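SsDNA binding protein (PDB 4PSM) binds single-stranded DNA, entrapping it in a tunnel system formed between its subunits. Local coordinates at the interface of chains A and B. Residues are numbered along the deposited sequence; one frame, centred on the assembly and turned at random. Chains: chain A/B, ssDNA binding protein.

The interface of chains A and B. Residues chain A 113, 116-117, 120; chain B 130, 134, 137.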
# COMPACT_ATOMS: atom_id res chain seq x y z
N VAL A 113 3.28 0.38 18.39
CA VAL A 113 1.98 0.10 17.81
C VAL A 113 1.33 1.36 17.25
O VAL A 113 0.70 1.33 16.19
CB VAL A 113 1.03 -0.54 18.85
CG1 VAL A 113 -0.40 -0.59 18.32
CG2 VAL A 113 1.51 -1.92 19.21
N LEU A 116 2.90 2.13 14.06
CA LEU A 116 2.33 1.21 13.09
C LEU A 116 0.93 1.65 12.65
O LEU A 116 0.59 1.62 11.47
CB LEU A 116 2.29 -0.20 13.69
CG LEU A 116 1.95 -1.32 12.72
CD1 LEU A 116 2.81 -1.30 11.47
CD2 LEU A 116 1.94 -2.69 13.38
N GLU A 117 0.11 2.04 13.61
CA GLU A 117 -1.25 2.47 13.31
C GLU A 117 -1.26 3.68 12.40
O GLU A 117 -2.09 3.79 11.50
CB GLU A 117 -1.99 2.80 14.60
CG GLU A 117 -3.43 3.25 14.38
CD GLU A 117 -4.09 3.75 15.65
OE1 GLU A 117 -3.43 4.47 16.43
OE2 GLU A 117 -5.28 3.41 15.87
N SER A 120 -0.50 2.57 8.95
CA SER A 120 -1.59 1.83 8.32
C SER A 120 -2.71 2.78 7.94
O SER A 120 -3.42 2.55 6.96
CB SER A 120 -2.13 0.74 9.24
OG SER A 120 -2.86 1.32 10.32
N ILE B 130 -4.35 -5.12 6.80
CA ILE B 130 -3.39 -4.50 7.69
C ILE B 130 -4.09 -3.69 8.79
O ILE B 130 -3.73 -3.79 9.96
CB ILE B 130 -2.39 -3.63 6.90
CG1 ILE B 130 -1.37 -4.55 6.21
CG2 ILE B 130 -1.67 -2.64 7.81
CD1 ILE B 130 -0.49 -3.84 5.22
N VAL B 134 -3.83 -4.56 12.71
CA VAL B 134 -3.35 -3.53 13.60
C VAL B 134 -4.33 -3.28 14.74
O VAL B 134 -3.94 -3.27 15.91
CB VAL B 134 -3.06 -2.22 12.86
CG1 VAL B 134 -2.86 -1.07 13.84
CG2 VAL B 134 -1.82 -2.40 11.97
N MSE B 137 -4.25 -6.05 17.24
CA MSE B 137 -3.10 -5.95 18.12
C MSE B 137 -3.35 -4.93 19.22
O MSE B 137 -2.92 -5.12 20.36
CB MSE B 137 -1.84 -5.55 17.35
CG MSE B 137 -1.24 -6.66 16.53
SE MSE B 137 0.13 -6.00 15.30
CE MSE B 137 1.19 -4.90 16.54
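A:Glu117 meets B:Val134 through its aliphatic root, with CG1 of the valine 3.9 Å from CA of the glutamate, while the flat carboxylate is carried away from this contact on an extended chain. A second flat group, the A:Glu117 peptide carbonyl, receives a hydrogen bond within its own helix: A:Ser120 OG lies 2.9 Å from the A:Glu117 O, tilted 31° out of the carbonyl plane. With chi1 at 71°, the serine hydroxyl sits between its backbone N and carbonyl carbon, where it can make this bond while CB packs 3.7 Å from CG2 of B:Ile130. The patch belongs to an antiparallel coiled coil between the long helices 93-141 of both chains, which joins two subunits and is likely to help hold the DNA-trapping assembly together; the two-fold axis repeats it with the chains exchanged. B:Val134 buries more surface than the other residues here, 62 Å², and divides its branches: CG1 rests on A:Glu117, whereas CG2 reaches A:Leu116, 4.0 Å from the leucine CG. Cutting both branches back to an alanine would probably cost the A:Glu117 stem its methyl partner and A:Leu116 part of its cover, opening a gap between the helices. About one turn along from B:Val134, the selenomethionine B:Met137 crosses A:Leu116 at about a right angle. Its chain bends at chi3 (49°), and the terminal methyl CE touches two residues one helical turn apart, lying 3.9 Å from CD2 of A:Leu116 and 4.0 Å from CG2 of A:Val113.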